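Local coordinates for type 3 secretion system translocon protein SctE (Shigella flexneri, PDB 3U0C) that inserts with IpaC into the host cell membrane to form the pore through which type III secretion effectors reach the cytosol, at residues I58-L61 against I62-L65; N75-T78 against A79-Q83; N117-K120 against N121-K125; V168-R171 against T172-Q176. All coordinates share one frame; numbering follows the deposited sequence.

Contact 1: residues I58-L61 against I62-L65; sequences IGNL and IQIL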
# COMPACT_ATOMS: atom_id res chain seq x y z
N ILE A 58 13.62 46.76 -11.44
CA ILE A 58 15.00 46.80 -11.87
C ILE A 58 15.11 47.57 -13.19
O ILE A 58 16.07 48.31 -13.40
CB ILE A 58 15.62 45.41 -11.96
CG1 ILE A 58 17.14 45.54 -12.13
CG2 ILE A 58 14.99 44.61 -13.10
CD1 ILE A 58 17.80 46.44 -11.12
N GLY A 59 14.12 47.40 -14.06
CA GLY A 59 14.03 48.16 -15.29
C GLY A 59 14.04 49.65 -14.99
O GLY A 59 14.83 50.40 -15.56
N ASN A 60 13.17 50.06 -14.08
CA ASN A 60 13.07 51.45 -13.65
C ASN A 60 14.37 51.99 -13.05
O ASN A 60 14.82 53.08 -13.41
CB ASN A 60 11.93 51.61 -12.64
CG ASN A 60 11.38 53.03 -12.57
OD1 ASN A 60 12.13 54.00 -12.69
ND2 ASN A 60 10.07 53.15 -12.41
N LEU A 61 14.96 51.23 -12.14
CA LEU A 61 16.22 51.63 -11.51
C LEU A 61 17.30 51.82 -12.58
O LEU A 61 18.03 52.80 -12.56
CB LEU A 61 16.67 50.62 -10.44
CG LEU A 61 15.83 50.48 -9.16
CD1 LEU A 61 16.33 49.36 -8.25
CD2 LEU A 61 15.77 51.77 -8.38
N ILE A 62 17.40 50.86 -13.50
CA ILE A 62 18.39 50.91 -14.56
C ILE A 62 18.24 52.16 -15.45
O ILE A 62 19.23 52.77 -15.86
CB ILE A 62 18.35 49.64 -15.41
CG1 ILE A 62 18.97 48.46 -14.65
CG2 ILE A 62 19.04 49.85 -16.74
CD1 ILE A 62 19.18 47.22 -15.49
N GLN A 63 16.99 52.53 -15.73
CA GLN A 63 16.65 53.72 -16.50
C GLN A 63 17.40 54.95 -16.04
O GLN A 63 17.98 55.68 -16.84
CB GLN A 63 15.16 54.00 -16.35
CG GLN A 63 14.67 55.25 -17.02
CD GLN A 63 13.19 55.20 -17.27
OE1 GLN A 63 12.38 55.27 -16.33
NE2 GLN A 63 12.80 55.02 -18.54
N ILE A 64 17.36 55.20 -14.73
CA ILE A 64 17.99 56.40 -14.18
C ILE A 64 19.45 56.18 -13.75
O ILE A 64 20.30 57.07 -13.93
CB ILE A 64 17.18 56.95 -13.01
CG1 ILE A 64 15.73 57.17 -13.45
CG2 ILE A 64 17.82 58.24 -12.48
CD1 ILE A 64 15.04 58.32 -12.76
N LEU A 65 19.73 54.99 -13.23
CA LEU A 65 20.98 54.71 -12.54
C LEU A 65 22.04 54.07 -13.43
O LEU A 65 23.22 54.08 -13.09
CB LEU A 65 20.73 53.82 -11.31
CG LEU A 65 19.94 54.48 -10.18
CD1 LEU A 65 19.88 53.57 -8.95
CD2 LEU A 65 20.52 55.88 -9.81
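L61 and I62, with N60 beside them, carry most of this contact along the last turns of helix 50-65, the short helix that packs against the start of helix 71-141 as an antiparallel helical hairpin. I62 is fastened to the preceding turn by its amide: I62 N donates to I58 O over 2.9 Å, the N-H...O angle being 162°. Its side chain then returns to the same carbonyl. With chi1 at -74°, CG1 stands beside the backbone N, and I62 CG1 reaches to 3.2 Å from I58 O. That same carbon is the one facing I58 CD1, 4.2 Å away, a light apolar touch between residues one turn apart. Away from the contact the two isoleucines meet helix 71-141, I58 on L73 and I77, I62 on T74. L61 takes part chiefly through its carbonyl. A hydrogen bond from L65 N to L61 O spans 2.9 Å, with the donor nearly in line with the C=O bond, while I64 N offers the same oxygen only a weak, bent bond. The side chains of L61, I62 and L65 all touch L70 in the connection to helix 71-141. N60 belongs to the more exposed face, where its amide and that of Q63 are turned 84° against each other. The groups approach by their oxygens, both acceptors, N60 OD1 lying 3.9 Å from Q63 OE1. The carbonyl comes closer, N60 O lying 3.1 Å from Q63 CB.

Contact 2: residues N75-T78 against A79-Q83; sequences NKIT and AWKSQ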
# COMPACT_ATOMS: atom_id res chain seq x y z
N ASN A 75 22.17 40.46 -11.76
CA ASN A 75 22.57 39.08 -11.76
C ASN A 75 21.87 38.33 -10.64
O ASN A 75 21.40 37.22 -10.83
CB ASN A 75 24.08 38.98 -11.60
CG ASN A 75 24.81 39.30 -12.88
OD1 ASN A 75 24.23 39.22 -13.97
ND2 ASN A 75 26.08 39.67 -12.77
N LYS A 76 21.79 38.95 -9.47
CA LYS A 76 21.06 38.35 -8.37
C LYS A 76 19.60 38.11 -8.74
O LYS A 76 19.05 37.05 -8.43
CB LYS A 76 21.19 39.19 -7.11
CG LYS A 76 22.59 39.18 -6.57
CD LYS A 76 22.71 39.98 -5.30
CE LYS A 76 24.07 39.77 -4.69
NZ LYS A 76 24.26 40.64 -3.52
N ILE A 77 19.00 39.08 -9.43
CA ILE A 77 17.61 38.96 -9.87
C ILE A 77 17.39 37.78 -10.82
O ILE A 77 16.39 37.09 -10.74
CB ILE A 77 17.10 40.25 -10.51
CG1 ILE A 77 16.97 41.35 -9.45
CG2 ILE A 77 15.79 40.01 -11.23
CD1 ILE A 77 16.77 42.73 -10.02
N THR A 78 18.33 37.57 -11.73
CA THR A 78 18.26 36.42 -12.63
C THR A 78 18.25 35.10 -11.84
O THR A 78 17.44 34.21 -12.12
CB THR A 78 19.44 36.42 -13.63
OG1 THR A 78 19.48 37.66 -14.35
CG2 THR A 78 19.29 35.28 -14.62
N ALA A 79 19.13 35.00 -10.85
CA ALA A 79 19.21 33.80 -10.01
C ALA A 79 17.88 33.56 -9.31
O ALA A 79 17.34 32.45 -9.34
CB ALA A 79 20.33 33.95 -8.99
N TRP A 80 17.37 34.61 -8.69
CA TRP A 80 16.09 34.57 -8.00
C TRP A 80 14.99 34.04 -8.90
O TRP A 80 14.22 33.18 -8.49
CB TRP A 80 15.73 35.96 -7.49
CG TRP A 80 14.44 36.02 -6.74
CD1 TRP A 80 14.28 35.92 -5.40
CD2 TRP A 80 13.13 36.19 -7.29
NE1 TRP A 80 12.95 36.01 -5.07
CE2 TRP A 80 12.23 36.19 -6.22
CE3 TRP A 80 12.64 36.34 -8.59
CZ2 TRP A 80 10.86 36.33 -6.40
CZ3 TRP A 80 11.28 36.48 -8.77
CH2 TRP A 80 10.40 36.48 -7.68
N LYS A 81 14.92 34.57 -10.11
CA LYS A 81 13.91 34.18 -11.09
C LYS A 81 14.03 32.69 -11.36
O LYS A 81 13.05 31.97 -11.37
CB LYS A 81 14.10 34.95 -12.40
CG LYS A 81 13.51 36.36 -12.42
CD LYS A 81 14.00 37.14 -13.64
CE LYS A 81 12.94 38.10 -14.15
NZ LYS A 81 12.20 38.70 -13.02
N SER A 82 15.27 32.25 -11.57
CA SER A 82 15.57 30.86 -11.85
C SER A 82 15.13 29.95 -10.70
O SER A 82 14.43 28.97 -10.93
CB SER A 82 17.06 30.69 -12.11
OG SER A 82 17.40 29.33 -11.95
N GLN A 83 15.55 30.30 -9.48
CA GLN A 83 15.14 29.58 -8.28
C GLN A 83 13.62 29.50 -8.17
O GLN A 83 13.07 28.43 -7.94
CB GLN A 83 15.73 30.23 -7.03
CG GLN A 83 15.12 29.75 -5.70
CD GLN A 83 15.77 30.40 -4.48
OE1 GLN A 83 16.75 29.88 -3.93
NE2 GLN A 83 15.24 31.54 -4.06
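K81 lies alongside I77, one turn earlier on the same helix. The backbone starts the approach, K81 N donating to I77 O over 3.0 Å. K81 CB lies 3.4 Å from T78 O, with I77 O close by. A chi1 of -81° sets CG beside the backbone N, where K81 CG comes within 3.4 Å of I77 O and also lies at the edge of the W80 ring, in its plane. K81 CD continues alongside I77, 4.2 Å from I77 CG2, the two side chains pointing the same way. The chain then bends at chi3 and chi4 (38° at the latter), carrying NZ to helix 50-65, where it has a hydrogen bond with T55 OG1 and a weak one with S51 OG. A79 CB lies 3.4 Å from K76 O, and T78 OG1 is hydrogen-bonded to T74 O. The face turned to helix 50-65 carries I77, which packs on L54 and I58, and W80, which packs on S51 and L54; the lysine ties the start of helix 71-141 to the same partner helix.

Contact 3: residues N117-K120 against N121-K125; sequences NKLK and NADSK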
# COMPACT_ATOMS: atom_id res chain seq x y z
N ASN A 117 -10.04 -9.58 6.67
CA ASN A 117 -11.34 -10.21 6.89
C ASN A 117 -11.43 -11.58 6.22
O ASN A 117 -11.93 -12.54 6.82
CB ASN A 117 -12.50 -9.34 6.42
CG ASN A 117 -13.82 -10.08 6.41
OD1 ASN A 117 -14.34 -10.48 7.48
ND2 ASN A 117 -14.38 -10.30 5.21
N LYS A 118 -10.95 -11.67 4.98
CA LYS A 118 -10.93 -12.93 4.24
C LYS A 118 -10.14 -14.01 4.99
O LYS A 118 -10.52 -15.19 4.98
CB LYS A 118 -10.33 -12.73 2.84
CG LYS A 118 -11.26 -12.03 1.88
CD LYS A 118 -10.85 -12.26 0.45
CE LYS A 118 -11.73 -11.49 -0.52
NZ LYS A 118 -13.07 -12.12 -0.78
N LEU A 119 -9.06 -13.59 5.63
CA LEU A 119 -8.17 -14.50 6.33
C LEU A 119 -8.80 -15.01 7.62
O LEU A 119 -8.50 -16.11 8.07
CB LEU A 119 -6.86 -13.79 6.65
CG LEU A 119 -5.85 -14.51 7.55
CD1 LEU A 119 -5.44 -15.84 6.93
CD2 LEU A 119 -4.64 -13.60 7.77
N LYS A 120 -9.66 -14.21 8.23
CA LYS A 120 -10.39 -14.63 9.41
C LYS A 120 -11.43 -15.68 9.06
O LYS A 120 -11.59 -16.69 9.76
CB LYS A 120 -11.06 -13.44 10.05
CG LYS A 120 -12.39 -13.75 10.71
CD LYS A 120 -13.04 -12.42 11.03
CE LYS A 120 -14.40 -12.53 11.69
NZ LYS A 120 -14.93 -11.13 11.76
N ASN A 121 -12.16 -15.44 7.97
CA ASN A 121 -13.11 -16.44 7.51
C ASN A 121 -12.39 -17.75 7.19
O ASN A 121 -12.94 -18.83 7.40
CB ASN A 121 -13.89 -15.96 6.30
CG ASN A 121 -14.77 -14.77 6.63
OD1 ASN A 121 -14.89 -14.37 7.79
ND2 ASN A 121 -15.39 -14.20 5.61
N ALA A 122 -11.16 -17.66 6.71
CA ALA A 122 -10.39 -18.83 6.36
C ALA A 122 -9.98 -19.60 7.60
O ALA A 122 -10.05 -20.83 7.62
CB ALA A 122 -9.18 -18.46 5.54
N ASP A 123 -9.55 -18.90 8.64
CA ASP A 123 -9.25 -19.60 9.88
C ASP A 123 -10.51 -20.25 10.46
O ASP A 123 -10.44 -21.29 11.13
CB ASP A 123 -8.64 -18.64 10.91
CG ASP A 123 -7.22 -18.23 10.54
OD1 ASP A 123 -6.62 -18.89 9.67
OD2 ASP A 123 -6.64 -17.27 11.07
N SER A 124 -11.67 -19.64 10.19
CA SER A 124 -12.94 -20.21 10.62
C SER A 124 -13.23 -21.55 9.95
O SER A 124 -13.40 -22.58 10.60
CB SER A 124 -14.10 -19.26 10.30
OG SER A 124 -14.15 -18.20 11.23
N LYS A 125 -13.32 -21.51 8.63
CA LYS A 125 -13.58 -22.69 7.85
C LYS A 125 -12.73 -23.84 8.35
O LYS A 125 -13.17 -24.99 8.36
CB LYS A 125 -13.27 -22.41 6.39
CG LYS A 125 -13.60 -23.54 5.45
CD LYS A 125 -13.32 -23.13 4.00
CE LYS A 125 -13.67 -24.28 3.05
NZ LYS A 125 -13.43 -23.90 1.62
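A chi1 of 170° turns the N117 amide away from its own N, whereas N121, one turn on, keeps CG beside the backbone N (chi1 -64°), and these two choices bring their amides together on the outer face of helix 71-141. The groups meet with their planes 82° apart and like atoms nearest: N117 OD1 is 3.9 Å from N121 OD1, and the two ND2 atoms are similarly separated. Such a pairing is contact rather than a hydrogen bond. The N121 amide also leans over the backbone of the preceding turn, N121 CG lying 3.6 Å from N117 O, the oxygen to which N121 N donates over 3.1 Å. The neighbouring K120 crosses this amide obliquely, K120 CG 3.9 Å from N121 OD1, and sends the rest of its chain outward in extended form. D123 keeps its carboxylate beside the preceding turn: D123 CG lies 3.5 Å from L119 O, while D123 N donates to that same L119 O over 3.0 Å. Two acceptors do not hold each other, and the polar partner of the carboxylate is R171. At S124 the backbone N donates to K120 O over 3.0 Å. The opposite face of this stretch belongs to the antiparallel coiled coil. L119 and A122 both pack on R171 and I174 of helix 150-197, and D123 OD1 forms a salt bridge to R171 NE, so the asparagine and lysine side chains lie outside while a leucine, an alanine and an aspartate meet the partner helix.

Contact 4: residues V168-R171 against T172-Q176; sequences VKDR and TLIEQ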
# COMPACT_ATOMS: atom_id res chain seq x y z
N VAL A 168 -6.27 -25.25 4.27
CA VAL A 168 -5.04 -24.78 4.88
C VAL A 168 -4.22 -24.10 3.80
O VAL A 168 -3.69 -23.01 4.01
CB VAL A 168 -4.21 -25.91 5.50
CG1 VAL A 168 -2.77 -25.45 5.71
CG2 VAL A 168 -4.82 -26.38 6.82
N LYS A 169 -4.16 -24.74 2.64
CA LYS A 169 -3.49 -24.17 1.48
C LYS A 169 -4.03 -22.79 1.21
O LYS A 169 -3.28 -21.80 1.15
CB LYS A 169 -3.72 -25.06 0.27
CG LYS A 169 -2.91 -24.66 -0.95
CD LYS A 169 -2.86 -25.81 -1.97
CE LYS A 169 -3.58 -25.45 -3.26
NZ LYS A 169 -3.77 -26.66 -4.14
N ASP A 170 -5.35 -22.71 1.05
CA ASP A 170 -5.97 -21.48 0.63
C ASP A 170 -5.73 -20.39 1.67
O ASP A 170 -5.55 -19.22 1.31
CB ASP A 170 -7.46 -21.68 0.36
CG ASP A 170 -8.11 -20.44 -0.24
OD1 ASP A 170 -7.80 -20.09 -1.41
OD2 ASP A 170 -8.93 -19.81 0.46
N ARG A 171 -5.69 -20.79 2.93
CA ARG A 171 -5.40 -19.88 4.03
C ARG A 171 -4.02 -19.26 3.89
O ARG A 171 -3.87 -18.04 4.00
CB ARG A 171 -5.52 -20.60 5.37
CG ARG A 171 -5.53 -19.68 6.58
CD ARG A 171 -4.24 -19.80 7.37
NE ARG A 171 -4.28 -19.02 8.61
CZ ARG A 171 -3.35 -18.15 8.97
NH1 ARG A 171 -2.29 -17.94 8.20
NH2 ARG A 171 -3.47 -17.49 10.11
N THR A 172 -3.00 -20.08 3.65
CA THR A 172 -1.65 -19.56 3.53
C THR A 172 -1.56 -18.57 2.36
O THR A 172 -0.84 -17.58 2.46
CB THR A 172 -0.57 -20.66 3.36
OG1 THR A 172 -0.45 -21.02 1.97
CG2 THR A 172 -0.88 -21.88 4.20
N LEU A 173 -2.28 -18.85 1.27
CA LEU A 173 -2.32 -17.94 0.13
C LEU A 173 -2.80 -16.55 0.56
O LEU A 173 -2.16 -15.53 0.27
CB LEU A 173 -3.21 -18.48 -0.99
CG LEU A 173 -2.50 -19.34 -2.04
CD1 LEU A 173 -3.49 -20.11 -2.92
CD2 LEU A 173 -1.58 -18.47 -2.88
N ILE A 174 -3.94 -16.52 1.25
CA ILE A 174 -4.51 -15.27 1.73
C ILE A 174 -3.53 -14.55 2.65
O ILE A 174 -3.27 -13.36 2.49
CB ILE A 174 -5.83 -15.51 2.49
CG1 ILE A 174 -6.87 -16.13 1.56
CG2 ILE A 174 -6.35 -14.20 3.08
CD1 ILE A 174 -8.04 -16.76 2.29
N GLU A 175 -2.99 -15.29 3.62
CA GLU A 175 -2.02 -14.73 4.55
C GLU A 175 -0.85 -14.09 3.80
O GLU A 175 -0.35 -13.04 4.19
CB GLU A 175 -1.50 -15.81 5.50
CG GLU A 175 -0.50 -15.31 6.53
CD GLU A 175 -0.31 -16.27 7.68
OE1 GLU A 175 0.07 -17.43 7.44
OE2 GLU A 175 -0.56 -15.86 8.84
N GLN A 176 -0.43 -14.75 2.72
CA GLN A 176 0.66 -14.24 1.90
C GLN A 176 0.29 -12.90 1.28
O GLN A 176 1.08 -11.95 1.30
CB GLN A 176 1.03 -15.24 0.81
CG GLN A 176 2.10 -16.24 1.21
CD GLN A 176 2.95 -15.75 2.37
OE1 GLN A 176 3.73 -14.81 2.22
NE2 GLN A 176 2.79 -16.39 3.52
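Helix 150-197 is one arm of the coiled coil, and R171 and E175, four residues apart, form an i to i+4 salt bridge along it. R171 NH1 to E175 OE1 measures 2.5 Å, but NH1 is modelled too close to its neighbours, so the details of this salt bridge are doubtful. As modelled, the acid comes to the edge of the guanidinium. R171 bends at chi2 (-110°) to carry its end on toward E175, which runs extended. Beneath them E175 N donates to R171 O over 2.9 Å. T172 adds a side-chain bond of its own: chi1 of 85° puts OG1 between the backbone N and the carbonyl carbon, from where it donates to K169 O over 3.0 Å, in the carbonyl plane and on a lone pair. L173 N reaches that same K169 O at 3.1 Å, so one oxygen holds two donors. I174 CD1 lies 3.7 Å from D170 OD2, and the I174 side chain packs on helix 71-141, touching Q115, L119 and A122. With D123 of that helix at its NE and E175 near NH1, R171 has two acids close to it; together they would probably favour the charged guanidinium, the part played by E175 being the less certain.

Overall arrangement
The four contacts follow one another along the chain and fall into two pairs on opposite sides of the centre of a long, all-helical rod, contacts 1 and 2 near one end. Contacts 1 and 2, with centres 17 Å apart, join helix 50-65 to the start of helix 71-141, where I58 CB meets I77 CD1 at 3.5 Å. Contacts 3 and 4, centres 10 Å apart, lie face to face on helices 71-141 and 150-197. Helix 71-141 links the pairs, spanning about 62 Å between the centres of contacts 2 and 3. This N-terminal region is thus an extended antiparallel coiled coil with a short helix folded against one end, an architecture related to that of pore-forming toxins.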